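Local structure of periplasmic branched-chain amino acid-binding protein (Burkholderia mallei, 3I09) at residues Asp19-Gly25 with Ser277-Asp283; Gly8-Ser14 with Val48-Asn54; Val118-Tyr122 with Ala282-Ser286; Leu74-Asn80 with Val97-Ala103. The protein probably binds branched-chain amino acids or related small carboxylates in the periplasm for an ABC transporter, and is seen here holding acetoacetic acid. All coordinates share one frame; numbering follows the deposited sequence. Where two conformers were deposited one is given.

Contact 1: residues Asp19-Gly25 with Ser277-Asp283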
loop_
_atom_site.group_PDB
_atom_site.type_symbol
_atom_site.label_atom_id
_atom_site.label_comp_id
_atom_site.label_asym_id
_atom_site.label_seq_id
_atom_site.Cartn_x
_atom_site.Cartn_y
_atom_site.Cartn_z
ATOM N N ASP A 19 11.802 0.351 5.126
ATOM C CA ASP A 19 11.320 0.430 6.516
ATOM C C ASP A 19 9.856 0.135 6.603
ATOM O O ASP A 19 9.413 -0.477 7.560
ATOM C CB ASP A 19 11.575 1.814 7.137
ATOM C CG ASP A 19 13.022 2.097 7.396
ATOM O OD1 ASP A 19 13.808 1.152 7.613
ATOM O OD2 ASP A 19 13.364 3.300 7.403
ATOM N N ILE A 20 9.077 0.577 5.615
ATOM C CA ILE A 20 7.615 0.431 5.688
ATOM C C ILE A 20 7.154 -1.010 5.332
ATOM O O ILE A 20 6.019 -1.403 5.595
ATOM C CB ILE A 20 6.885 1.470 4.769
ATOM C CG1 ILE A 20 7.317 1.322 3.312
ATOM C CG2 ILE A 20 7.110 2.910 5.241
ATOM C CD1 ILE A 20 6.455 2.130 2.360
ATOM N N ASP A 21 8.033 -1.798 4.720
ATOM C CA ASP A 21 7.710 -3.158 4.300
ATOM C C ASP A 21 8.982 -3.977 4.467
ATOM O O ASP A 21 9.341 -4.348 5.620
ATOM C CB ASP A 21 7.125 -3.179 2.861
ATOM C CG ASP A 21 6.612 -4.563 2.445
ATOM O OD1 ASP A 21 6.079 -5.310 3.336
ATOM O OD2 ASP A 21 6.704 -4.917 1.227
ATOM N N GLY A 22 9.713 -4.236 3.383
ATOM C CA GLY A 22 11.061 -4.808 3.501
ATOM C C GLY A 22 11.168 -6.065 4.364
ATOM O O GLY A 22 10.294 -6.950 4.313
ATOM N N GLN A 23 12.266 -6.167 5.123
ATOM C CA GLN A 23 12.546 -7.317 5.972
ATOM C C GLN A 23 11.429 -7.559 6.996
ATOM O O GLN A 23 11.124 -8.691 7.334
ATOM C CB GLN A 23 13.916 -7.164 6.689
ATOM C CG GLN A 23 14.076 -8.055 7.966
ATOM N N GLY A 24 10.830 -6.485 7.489
ATOM C CA GLY A 24 9.716 -6.576 8.429
ATOM C C GLY A 24 8.528 -7.299 7.836
ATOM O O GLY A 24 7.865 -8.105 8.483
ATOM N N GLY A 25 8.285 -7.023 6.578
ATOM C CA GLY A 25 7.202 -7.693 5.839
ATOM C C GLY A 25 7.481 -9.165 5.692
ATOM O O GLY A 25 6.581 -9.986 5.841
ATOM N N SER A 277 3.837 -1.303 10.339
ATOM C CA SER A 277 3.023 -0.513 9.435
ATOM C C SER A 277 1.820 -1.330 8.954
ATOM O O SER A 277 1.753 -2.563 9.133
ATOM C CB SER A 277 3.803 -0.115 8.175
ATOM O OG SER A 277 4.005 -1.236 7.289
ATOM N N SER A 278 0.897 -0.652 8.299
ATOM C CA SER A 278 -0.252 -1.318 7.693
ATOM C C SER A 278 0.168 -2.369 6.602
ATOM O O SER A 278 -0.528 -3.364 6.402
ATOM C CB SER A 278 -1.220 -0.285 7.106
ATOM O OG SER A 278 -0.599 0.471 6.070
ATOM N N LEU A 279 1.312 -2.160 5.945
ATOM C CA LEU A 279 1.801 -3.127 4.966
ATOM C C LEU A 279 2.271 -4.411 5.610
ATOM O O LEU A 279 2.015 -5.489 5.115
ATOM C CB LEU A 279 2.910 -2.508 4.095
ATOM C CG LEU A 279 2.591 -1.195 3.414
ATOM C CD1 LEU A 279 3.774 -0.784 2.560
ATOM C CD2 LEU A 279 1.296 -1.263 2.557
ATOM N N GLN A 280 3.021 -4.293 6.706
ATOM C CA GLN A 280 3.525 -5.440 7.420
ATOM C C GLN A 280 2.384 -6.280 8.018
ATOM O O GLN A 280 2.379 -7.515 7.895
ATOM C CB GLN A 280 4.564 -4.974 8.457
ATOM C CG GLN A 280 5.863 -4.509 7.752
ATOM C CD GLN A 280 6.625 -3.378 8.403
ATOM O OE1 GLN A 280 6.166 -2.732 9.363
ATOM N NE2 GLN A 280 7.835 -3.126 7.875
ATOM N N ALA A 281 1.387 -5.602 8.582
ATOM C CA ALA A 281 0.116 -6.251 8.993
ATOM C C ALA A 281 -0.596 -6.961 7.854
ATOM O O ALA A 281 -0.976 -8.150 7.945
ATOM C CB ALA A 281 -0.842 -5.197 9.659
ATOM N N ALA A 282 -0.783 -6.243 6.751
ATOM C CA ALA A 282 -1.432 -6.808 5.546
ATOM C C ALA A 282 -0.671 -8.001 4.949
ATOM O O ALA A 282 -1.296 -8.968 4.503
ATOM C CB ALA A 282 -1.625 -5.729 4.503
ATOM N N ASP A 283 0.675 -7.960 4.977
ATOM C CA ASP A 283 1.487 -9.096 4.541
ATOM C C ASP A 283 1.093 -10.372 5.300
ATOM O O ASP A 283 0.871 -11.442 4.682
ATOM C CB ASP A 283 2.993 -8.847 4.759
ATOM C CG ASP A 283 3.612 -7.802 3.822
ATOM O OD1 ASP A 283 3.095 -7.567 2.710
ATOM O OD2 ASP A 283 4.669 -7.214 4.244
HETATM O O HOH W 1 4.132 -5.546 0.853
#

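Contact 2: residues Gly8-Ser14 with Val48-Asn54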
loop_
_atom_site.group_PDB
_atom_site.type_symbol
_atom_site.label_atom_id
_atom_site.label_comp_id
_atom_site.label_asym_id
_atom_site.label_seq_id
_atom_site.Cartn_x
_atom_site.Cartn_y
_atom_site.Cartn_z
ATOM N N GLY A 8 6.505 -16.864 -2.394
ATOM C CA GLY A 8 7.623 -15.991 -2.708
ATOM C C GLY A 8 7.223 -14.547 -2.462
ATOM O O GLY A 8 6.109 -14.155 -2.784
ATOM N N PHE A 9 8.126 -13.780 -1.865
ATOM C CA PHE A 9 7.892 -12.405 -1.521
ATOM C C PHE A 9 8.969 -11.560 -2.179
ATOM O O PHE A 9 10.158 -11.800 -1.968
ATOM C CB PHE A 9 7.952 -12.251 -0.006
ATOM C CG PHE A 9 7.744 -10.833 0.506
ATOM C CD1 PHE A 9 6.680 -10.068 0.086
ATOM C CD2 PHE A 9 8.612 -10.298 1.458
ATOM C CE1 PHE A 9 6.471 -8.749 0.612
ATOM C CE2 PHE A 9 8.431 -9.025 1.966
ATOM C CZ PHE A 9 7.357 -8.269 1.584
ATOM N N ILE A 10 8.534 -10.576 -2.946
ATOM C CA ILE A 10 9.462 -9.671 -3.652
ATOM C C ILE A 10 9.118 -8.231 -3.341
ATOM O O ILE A 10 7.988 -7.756 -3.589
ATOM C CB ILE A 10 9.465 -9.879 -5.169
ATOM C CG1 ILE A 10 9.706 -11.334 -5.526
ATOM C CG2 ILE A 10 10.553 -8.942 -5.793
ATOM C CD1 ILE A 10 9.688 -11.622 -7.050
ATOM N N THR A 11 10.070 -7.522 -2.757
ATOM C CA THR A 11 9.846 -6.165 -2.303
ATOM C C THR A 11 11.150 -5.409 -2.250
ATOM O O THR A 11 12.217 -5.963 -2.551
ATOM C CB THR A 11 9.129 -6.136 -0.900
ATOM O OG1 THR A 11 8.540 -4.838 -0.694
ATOM C CG2 THR A 11 10.102 -6.473 0.257
ATOM N N ASP A 12 11.072 -4.122 -1.973
ATOM C CA ASP A 12 12.293 -3.309 -1.778
ATOM C C ASP A 12 12.831 -3.597 -0.360
ATOM O O ASP A 12 12.201 -3.222 0.637
ATOM C CB ASP A 12 11.971 -1.825 -1.890
ATOM C CG ASP A 12 13.158 -0.924 -1.556
ATOM O OD1 ASP A 12 14.282 -1.435 -1.518
ATOM O OD2 ASP A 12 12.949 0.303 -1.348
HETATM N N MSE A 13 13.983 -4.249 -0.281
HETATM C CA MSE A 13 14.575 -4.535 1.031
HETATM C C MSE A 13 15.750 -3.632 1.354
HETATM O O MSE A 13 16.333 -3.739 2.434
HETATM C CB MSE A 13 14.968 -6.004 1.134
HETATM C CG MSE A 13 13.770 -6.891 1.283
HETATM SE SE MSE A 13 14.270 -8.752 1.190
HETATM C CE MSE A 13 15.116 -8.934 2.915
ATOM N N SER A 14 16.093 -2.721 0.433
ATOM C CA SER A 14 17.302 -1.909 0.595
ATOM C C SER A 14 17.183 -0.400 0.384
ATOM O O SER A 14 18.078 0.332 0.791
ATOM C CB SER A 14 18.428 -2.456 -0.308
ATOM O OG SER A 14 18.044 -2.618 -1.669
ATOM N N VAL A 48 10.297 -18.158 0.105
ATOM C CA VAL A 48 11.438 -17.577 -0.567
ATOM C C VAL A 48 11.228 -16.069 -0.757
ATOM O O VAL A 48 10.104 -15.584 -0.749
ATOM C CB VAL A 48 11.716 -18.295 -1.893
ATOM C CG1 VAL A 48 12.091 -19.795 -1.612
ATOM C CG2 VAL A 48 10.512 -18.166 -2.884
ATOM N N TYR A 49 12.330 -15.327 -0.884
ATOM C CA TYR A 49 12.233 -13.880 -1.000
ATOM C C TYR A 49 13.317 -13.284 -1.857
ATOM O O TYR A 49 14.331 -13.925 -2.108
ATOM C CB TYR A 49 12.226 -13.252 0.389
ATOM C CG TYR A 49 13.510 -13.470 1.143
ATOM C CD1 TYR A 49 13.715 -14.625 1.879
ATOM C CD2 TYR A 49 14.506 -12.510 1.130
ATOM C CE1 TYR A 49 14.904 -14.828 2.576
ATOM C CE2 TYR A 49 15.695 -12.711 1.827
ATOM C CZ TYR A 49 15.881 -13.864 2.521
ATOM O OH TYR A 49 17.056 -14.046 3.211
ATOM N N ALA A 50 13.098 -12.065 -2.320
ATOM C CA ALA A 50 14.098 -11.361 -3.101
ATOM C C ALA A 50 13.919 -9.872 -2.924
ATOM O O ALA A 50 12.801 -9.396 -2.705
ATOM C CB ALA A 50 13.995 -11.750 -4.594
ATOM N N ASP A 51 15.033 -9.147 -3.008
ATOM C CA ASP A 51 15.031 -7.675 -3.003
ATOM C C ASP A 51 14.993 -7.241 -4.458
ATOM O O ASP A 51 15.945 -7.532 -5.219
ATOM C CB ASP A 51 16.350 -7.184 -2.388
ATOM C CG ASP A 51 16.464 -5.675 -2.323
ATOM O OD1 ASP A 51 15.538 -4.933 -2.742
ATOM O OD2 ASP A 51 17.519 -5.203 -1.823
ATOM N N HIS A 52 13.924 -6.573 -4.876
ATOM C CA HIS A 52 13.874 -6.079 -6.272
ATOM C C HIS A 52 14.670 -4.823 -6.538
ATOM O O HIS A 52 14.806 -4.428 -7.695
ATOM C CB HIS A 52 12.447 -5.947 -6.831
ATOM C CG HIS A 52 11.522 -5.041 -6.079
ATOM N ND1 HIS A 52 11.852 -3.769 -5.656
ATOM C CD2 HIS A 52 10.204 -5.196 -5.800
ATOM C CE1 HIS A 52 10.787 -3.194 -5.130
ATOM N NE2 HIS A 52 9.775 -4.047 -5.191
ATOM N N GLN A 53 15.164 -4.201 -5.477
ATOM C CA GLN A 53 15.994 -3.002 -5.600
ATOM C C GLN A 53 15.267 -1.900 -6.382
ATOM O O GLN A 53 15.894 -1.074 -7.023
ATOM C CB GLN A 53 17.324 -3.359 -6.281
ATOM C CG GLN A 53 17.979 -4.634 -5.728
ATOM C CD GLN A 53 19.428 -4.778 -6.116
ATOM O OE1 GLN A 53 20.202 -3.803 -6.085
ATOM N NE2 GLN A 53 19.819 -5.994 -6.465
ATOM N N ASN A 54 13.944 -1.875 -6.313
ATOM C CA ASN A 54 13.144 -0.911 -7.094
ATOM C C ASN A 54 13.367 -0.957 -8.606
ATOM O O ASN A 54 13.266 0.067 -9.290
ATOM C CB ASN A 54 13.290 0.494 -6.528
ATOM C CG ASN A 54 12.683 0.587 -5.172
ATOM O OD1 ASN A 54 11.499 0.296 -5.019
ATOM N ND2 ASN A 54 13.494 0.975 -4.155
#

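Contact 3: residues Val118-Tyr122 with Ala282-Ser286. With AAE (acetoacetic acid), chain C.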
loop_
_atom_site.group_PDB
_atom_site.type_symbol
_atom_site.label_atom_id
_atom_site.label_comp_id
_atom_site.label_asym_id
_atom_site.label_seq_id
_atom_site.Cartn_x
_atom_site.Cartn_y
_atom_site.Cartn_z
ATOM N N VAL A 118 -4.853 -10.163 -6.721
ATOM C CA VAL A 118 -5.550 -9.605 -5.596
ATOM C C VAL A 118 -4.773 -8.366 -5.154
ATOM O O VAL A 118 -3.554 -8.450 -4.964
ATOM C CB VAL A 118 -5.630 -10.611 -4.443
ATOM C CG1 VAL A 118 -6.307 -9.978 -3.207
ATOM C CG2 VAL A 118 -6.383 -11.853 -4.916
ATOM N N HIS A 119 -5.484 -7.245 -4.957
ATOM C CA HIS A 119 -4.869 -6.021 -4.448
ATOM C C HIS A 119 -5.396 -5.842 -3.033
ATOM O O HIS A 119 -6.560 -5.527 -2.811
ATOM C CB HIS A 119 -5.157 -4.823 -5.369
ATOM C CG HIS A 119 -4.143 -3.705 -5.242
ATOM N ND1 HIS A 119 -4.295 -2.497 -5.887
ATOM C CD2 HIS A 119 -2.941 -3.645 -4.622
ATOM C CE1 HIS A 119 -3.267 -1.715 -5.607
ATOM N NE2 HIS A 119 -2.423 -2.385 -4.845
ATOM N N TYR A 120 -4.522 -6.109 -2.062
ATOM C CA TYR A 120 -4.979 -6.483 -0.742
ATOM C C TYR A 120 -5.176 -5.353 0.271
ATOM O O TYR A 120 -6.128 -5.419 1.070
ATOM C CB TYR A 120 -4.069 -7.545 -0.129
ATOM C CG TYR A 120 -4.686 -8.334 1.021
ATOM C CD1 TYR A 120 -5.427 -9.490 0.777
ATOM C CD2 TYR A 120 -4.433 -7.979 2.363
ATOM C CE1 TYR A 120 -5.943 -10.252 1.828
ATOM C CE2 TYR A 120 -4.972 -8.727 3.427
ATOM C CZ TYR A 120 -5.704 -9.880 3.146
ATOM O OH TYR A 120 -6.257 -10.638 4.153
ATOM N N ALA A 121 -4.271 -4.376 0.288
ATOM C CA ALA A 121 -4.184 -3.424 1.419
ATOM C C ALA A 121 -4.758 -2.034 1.197
ATOM O O ALA A 121 -5.464 -1.497 2.066
ATOM C CB ALA A 121 -2.749 -3.322 1.920
ATOM N N TYR A 122 -4.432 -1.433 0.071
ATOM C CA TYR A 122 -4.835 -0.059 -0.256
ATOM C C TYR A 122 -4.624 0.141 -1.753
ATOM O O TYR A 122 -3.963 -0.654 -2.383
ATOM C CB TYR A 122 -4.034 0.994 0.504
ATOM C CG TYR A 122 -2.638 1.160 0.013
ATOM C CD1 TYR A 122 -1.690 0.158 0.208
ATOM C CD2 TYR A 122 -2.281 2.241 -0.788
ATOM C CE1 TYR A 122 -0.380 0.282 -0.311
ATOM C CE2 TYR A 122 -0.966 2.393 -1.272
ATOM C CZ TYR A 122 -0.040 1.407 -1.061
ATOM O OH TYR A 122 1.239 1.555 -1.572
ATOM N N ALA A 282 -0.783 -6.243 6.751
ATOM C CA ALA A 282 -1.432 -6.808 5.546
ATOM C C ALA A 282 -0.671 -8.001 4.949
ATOM O O ALA A 282 -1.296 -8.968 4.503
ATOM C CB ALA A 282 -1.625 -5.729 4.503
ATOM N N ASP A 283 0.675 -7.960 4.977
ATOM C CA ASP A 283 1.487 -9.096 4.541
ATOM C C ASP A 283 1.093 -10.372 5.300
ATOM O O ASP A 283 0.871 -11.442 4.682
ATOM C CB ASP A 283 2.993 -8.847 4.759
ATOM C CG ASP A 283 3.612 -7.802 3.822
ATOM O OD1 ASP A 283 3.095 -7.567 2.710
ATOM O OD2 ASP A 283 4.669 -7.214 4.244
ATOM N N TYR A 284 1.046 -10.277 6.635
ATOM C CA TYR A 284 0.661 -11.404 7.473
ATOM C C TYR A 284 -0.772 -11.845 7.118
ATOM O O TYR A 284 -1.023 -13.035 6.885
ATOM C CB TYR A 284 0.804 -11.043 8.952
ATOM C CG TYR A 284 0.382 -12.112 9.939
ATOM C CD1 TYR A 284 -0.944 -12.462 10.087
ATOM C CD2 TYR A 284 1.325 -12.769 10.740
ATOM C CE1 TYR A 284 -1.342 -13.444 11.002
ATOM C CE2 TYR A 284 0.931 -13.727 11.693
ATOM C CZ TYR A 284 -0.399 -14.074 11.776
ATOM O OH TYR A 284 -0.791 -15.014 12.654
ATOM N N SER A 285 -1.695 -10.899 7.042
ATOM C CA SER A 285 -3.104 -11.238 6.813
ATOM C C SER A 285 -3.323 -11.916 5.467
ATOM O O SER A 285 -4.110 -12.842 5.345
ATOM C CB SER A 285 -3.972 -9.962 6.897
ATOM O OG SER A 285 -5.324 -10.213 6.551
ATOM N N SER A 286 -2.646 -11.410 4.443
ATOM C CA SER A 286 -2.805 -11.905 3.071
ATOM C C SER A 286 -2.339 -13.349 2.987
ATOM O O SER A 286 -2.959 -14.171 2.301
ATOM C CB SER A 286 -2.042 -11.012 2.053
ATOM O OG SER A 286 -0.659 -11.175 2.223
HETATM O O1 AAE C . 3.014 1.794 -5.189
HETATM C C2 AAE C . 4.072 2.355 -4.853
HETATM O O3 AAE C . 5.047 2.470 -5.628
HETATM C C4 AAE C . 4.149 2.971 -3.466
HETATM C C5 AAE C . 4.722 2.005 -2.467
HETATM O O8 AAE C . 4.860 0.788 -2.739
HETATM C C9 AAE C . 4.952 2.566 -1.095
#

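Contact 4: residues Leu74-Asn80 with Val97-Ala103. With AAE (acetoacetic acid), chain C.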
loop_
_atom_site.group_PDB
_atom_site.type_symbol
_atom_site.label_atom_id
_atom_site.label_comp_id
_atom_site.label_asym_id
_atom_site.label_seq_id
_atom_site.Cartn_x
_atom_site.Cartn_y
_atom_site.Cartn_z
ATOM N N LEU A 74 2.299 -19.163 -4.529
ATOM C CA LEU A 74 1.837 -17.777 -4.298
ATOM C C LEU A 74 3.001 -16.807 -4.486
ATOM O O LEU A 74 4.082 -17.010 -3.913
ATOM C CB LEU A 74 1.312 -17.596 -2.868
ATOM C CG LEU A 74 1.026 -16.157 -2.395
ATOM C CD1 LEU A 74 -0.132 -15.520 -3.197
ATOM C CD2 LEU A 74 0.742 -16.084 -0.868
ATOM N N LEU A 75 2.740 -15.744 -5.244
ATOM C CA LEU A 75 3.609 -14.570 -5.314
ATOM C C LEU A 75 2.981 -13.438 -4.523
ATOM O O LEU A 75 1.839 -12.990 -4.801
ATOM C CB LEU A 75 3.872 -14.152 -6.752
ATOM C CG LEU A 75 4.766 -12.936 -6.954
ATOM C CD1 LEU A 75 6.183 -13.216 -6.397
ATOM C CD2 LEU A 75 4.791 -12.484 -8.460
ATOM N N VAL A 76 3.708 -12.990 -3.507
ATOM C CA VAL A 76 3.322 -11.834 -2.715
ATOM C C VAL A 76 4.134 -10.658 -3.212
ATOM O O VAL A 76 5.360 -10.672 -3.123
ATOM C CB VAL A 76 3.559 -11.999 -1.210
ATOM C CG1 VAL A 76 3.086 -10.713 -0.442
ATOM C CG2 VAL A 76 2.796 -13.262 -0.695
ATOM N N GLY A 77 3.431 -9.642 -3.699
ATOM C CA GLY A 77 4.039 -8.437 -4.248
ATOM C C GLY A 77 4.181 -7.396 -3.155
ATOM O O GLY A 77 3.220 -7.045 -2.465
ATOM N N GLY A 78 5.384 -6.847 -3.022
ATOM C CA GLY A 78 5.631 -5.792 -2.052
ATOM C C GLY A 78 5.510 -4.406 -2.658
ATOM O O GLY A 78 4.580 -4.109 -3.411
ATOM N N THR A 79 6.426 -3.536 -2.274
ATOM C CA THR A 79 6.351 -2.128 -2.632
ATOM C C THR A 79 6.791 -1.896 -4.090
ATOM O O THR A 79 7.353 -2.778 -4.741
ATOM C CB THR A 79 7.198 -1.291 -1.652
ATOM O OG1 THR A 79 8.507 -1.848 -1.551
ATOM C CG2 THR A 79 6.556 -1.277 -0.220
ATOM N N ASN A 80 6.453 -0.704 -4.575
ATOM C CA ASN A 80 6.859 -0.166 -5.866
ATOM C C ASN A 80 5.909 -0.621 -6.992
ATOM O O ASN A 80 5.928 -1.782 -7.404
ATOM C CB ASN A 80 8.320 -0.477 -6.171
ATOM C CG ASN A 80 8.799 0.211 -7.459
ATOM O OD1 ASN A 80 8.065 0.226 -8.476
ATOM N ND2 ASN A 80 10.020 0.777 -7.431
ATOM N N VAL A 97 -1.333 -17.415 -8.752
ATOM C CA VAL A 97 -1.927 -16.501 -7.793
ATOM C C VAL A 97 -0.943 -15.424 -7.307
ATOM O O VAL A 97 0.174 -15.720 -6.847
ATOM C CB VAL A 97 -2.515 -17.268 -6.560
ATOM C CG1 VAL A 97 -3.127 -16.269 -5.513
ATOM C CG2 VAL A 97 -3.552 -18.329 -7.040
ATOM N N TYR A 98 -1.370 -14.175 -7.434
ATOM C CA TYR A 98 -0.554 -13.024 -7.155
ATOM C C TYR A 98 -1.330 -12.080 -6.217
ATOM O O TYR A 98 -2.384 -11.525 -6.599
ATOM C CB TYR A 98 -0.199 -12.320 -8.463
ATOM C CG TYR A 98 0.545 -10.987 -8.323
ATOM C CD1 TYR A 98 1.657 -10.842 -7.492
ATOM C CD2 TYR A 98 0.151 -9.888 -9.073
ATOM C CE1 TYR A 98 2.339 -9.633 -7.410
ATOM C CE2 TYR A 98 0.808 -8.681 -9.001
ATOM C CZ TYR A 98 1.895 -8.550 -8.172
ATOM O OH TYR A 98 2.512 -7.335 -8.106
ATOM N N ILE A 99 -0.792 -11.881 -5.015
ATOM C CA ILE A 99 -1.396 -10.960 -4.088
ATOM C C ILE A 99 -0.430 -9.821 -3.849
ATOM O O ILE A 99 0.705 -10.021 -3.388
ATOM C CB ILE A 99 -1.759 -11.637 -2.774
ATOM C CG1 ILE A 99 -2.689 -12.804 -3.055
ATOM C CG2 ILE A 99 -2.438 -10.613 -1.850
ATOM C CD1 ILE A 99 -3.076 -13.593 -1.792
ATOM N N ASN A 100 -0.844 -8.624 -4.231
ATOM C CA ASN A 100 -0.028 -7.438 -4.010
ATOM C C ASN A 100 -0.474 -6.632 -2.793
ATOM O O ASN A 100 -1.658 -6.289 -2.658
ATOM C CB ASN A 100 0.008 -6.533 -5.216
ATOM C CG ASN A 100 1.070 -5.448 -5.043
ATOM O OD1 ASN A 100 0.873 -4.523 -4.270
ATOM N ND2 ASN A 100 2.232 -5.620 -5.697
ATOM N N ILE A 101 0.480 -6.384 -1.886
ATOM C CA ILE A 101 0.219 -5.584 -0.692
ATOM C C ILE A 101 0.858 -4.188 -0.771
ATOM O O ILE A 101 0.190 -3.158 -0.561
ATOM C CB ILE A 101 0.767 -6.281 0.589
ATOM C CG1 ILE A 101 -0.131 -7.462 1.009
ATOM C CG2 ILE A 101 0.845 -5.293 1.749
ATOM C CD1 ILE A 101 -0.225 -8.527 0.056
ATOM N N GLY A 102 2.160 -4.137 -1.045
ATOM C CA GLY A 102 2.890 -2.906 -0.818
ATOM C C GLY A 102 2.660 -1.791 -1.825
ATOM O O GLY A 102 2.873 -0.620 -1.489
ATOM N N ALA A 103 2.225 -2.142 -3.036
ATOM C CA ALA A 103 2.098 -1.195 -4.130
ATOM C C ALA A 103 0.696 -0.625 -4.176
ATOM O O ALA A 103 -0.265 -1.268 -3.793
ATOM C CB ALA A 103 2.455 -1.852 -5.480
HETATM O O1 AAE C . 3.014 1.794 -5.189
HETATM C C2 AAE C . 4.072 2.355 -4.853
HETATM O O3 AAE C . 5.047 2.470 -5.628
HETATM C C4 AAE C . 4.149 2.971 -3.466
HETATM C C5 AAE C . 4.722 2.005 -2.467
HETATM O O8 AAE C . 4.860 0.788 -2.739
HETATM C C9 AAE C . 4.952 2.566 -1.095
HETATM O O HOH W 2 5.138 -4.805 -6.095
#

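Contact 1: residues Asp19-Gly25 with Ser277-Asp283
The side-chain amide of Q280 reaches across from the first turn of helix 278-297 to the loop that leads into helix 22-36. From CB, the chain first sets CG against the helix start opposite, 3.7 Å from G25 N. A bend at chi2 (147°) then brings CD beside I20 O, its nearest partner across the contact. At the tip, NE2 donates twice. Its bond to D21 O is 3.0 Å long and lies in both the carbonyl plane and the Q280 amide plane, on a lone pair; the bond to D19 O is more bent, with the donor above that carbonyl plane. OE1 turns back to accept from S277 N at 2.9 Å, which fixes the rotation of the amide.

S277 and Q280 form a capping box, since S277 OG also accepts from Q280 N. The same hydroxyl donates to I20 O at 2.6 Å, so the cap is tied to the other segment. Beside it the L279 and I20 side chains run side by side, CD1 to CD1 at 4.0 Å.

Further along, D21 OD1 and D283 OD2 approach to 2.5 Å, their carboxylate planes 45° apart, while one water donates to D21 OD2 and D283 OD1. D21 OD2 is also bonded to T11 OG1. Two buried carboxylates this close would be costly if both were charged, which could raise the pKa of one.

Contact 2: residues Gly8-Ser14 with Val48-Asn54
V48 opens the parallel pairing with G8-T11: its carbonyl accepts from F9 N. The strand axes run 13° apart. The Y49 ring meets selenomethionine M13 obliquely, SE to CD2 3.8 Å, a tentative Met-aromatic contact since M13 has two conformers. A50 N donates to F9 O at 3.0 Å, and its carbonyl receives a weak bond from T11 N. At D51, OD1 takes M13 N and Q53 N from opposite faces of the carboxylate, the latter closing an Asx turn; OD2 accepts from S14 OG at 2.6 Å through its syn lone pair. H52 N bonds T11 O (2.9 Å), while its ring lies flat against the T11-D12 peptide, with T11 C over the centre. N54 ND2 donates to D12 OD2 at 2.9 Å from above the plane of a carboxylate also held by G15 N and Y17 N. Strand 5-11 also pairs with strand 72-77 on its other edge; helix 56-69 covers the I10 and A50 face, and helix 22-36 the face of F9 and Y49.

Contact 3: residues Val118-Tyr122 with Ala282-Ser286
The turn after strand 117-119 approaches helix 278-297 with A121 and A282 CA atoms 6.0 Å apart and Y120 and S286 CA atoms 7.0 Å apart. This is a helix packed on the face of the sheet in a type I periplasmic binding protein, here beside its edge strand 117-119.

Y120 carries most of the contact. With CG anti to the backbone N (chi1 -161°), its ring reaches toward the helix and lies under S286. CB of S286 stands 3.7 Å from the ring centroid and only 2° off the ring normal, a CH-pi contact centred on the face, and S286 CA sits over the same face nearer CZ. The hydroxyl of S286 bonds instead to D283 O, within its own helix.

S285 comes to the ring differently, with OG at the edge and in its plane. Y120 OH and S285 OG are hydrogen-bonded at 2.6 Å; T289 OG1 also bonds the phenol oxygen and D316 OD2 the serine. This buried set of polar groups satisfies the phenol oxygen.

Two residues on, Y122 belongs to the ligand pocket and its hydroxyl lies 3.6 Å from C5 of acetoacetic acid. Between the phenol and this pocket residue, the backbone brings one small methyl to the helix: A121 CB meets A282 CB at 3.7 Å.

Contact 4: residues Leu74-Asn80 with Val97-Ala103
Backbone hydrogen bonds join L75 and G77 to V97, I99 and I101 in parallel register, the strand axes 20° apart. L75 N donates to V97 O in a nearly straight bond (178°), I99 N to L75 O, and G77 N to I99 O at 2.8 Å. Beyond the strands, G77 O accepts from I101 N at 2.9 Å, and more weakly from G102 N.

Apolar contacts occupy both faces. L74 CD1 meets I99 CG1 at 3.7 Å, and V76 CG1 touches I101 CD1; on the other face L75 runs alongside Y98, CD2 to CD1 at 3.7 Å.

Among polar side chains, N100 ND2 donates to Y98 OH, which also bonds A84 O, and N100 OD1 accepts from A103 N on a lone pair, an Asx motif. A water bonded to N100 ND2 also reaches G78 O.

Ligand contacts come from the loops that follow the two strands: N80 N donates to O8 of acetoacetic acid at 2.9 Å and 172°, and G102 O lies 2.7 Å from that oxygen.

Helix 81-94 makes the crossover of this beta-alpha-beta unit and covers Y98 and N100, strand 5-11 flanks strand 72-77, and helix 278-297 packs on L74 and I101.

How the contacts relate
Contacts 2, 3 and 4 reach one sheet, where strand 5-11 pairs with 72-77 and 97-100 with 117-119. Contacts 2 and 4, centres about 10 Å apart, are joined by H52 NE2 to T79 O at 2.8 Å. Contacts 3 and 4 (centres about 8 Å) both touch acetoacetic acid, and Y122 OH reaches G102 O at 2.7 Å beside it; H119 NE2 to A103 O is another link, at 2.6 Å. Contact 1 shares A282 and D283 with contact 3 and supplies I20 to the pocket. Its D21 CB packs on T79 CG2 of contact 4 at 3.7 Å, and D283 OD1 on I101 CG2 of the same contact at 3.3 Å.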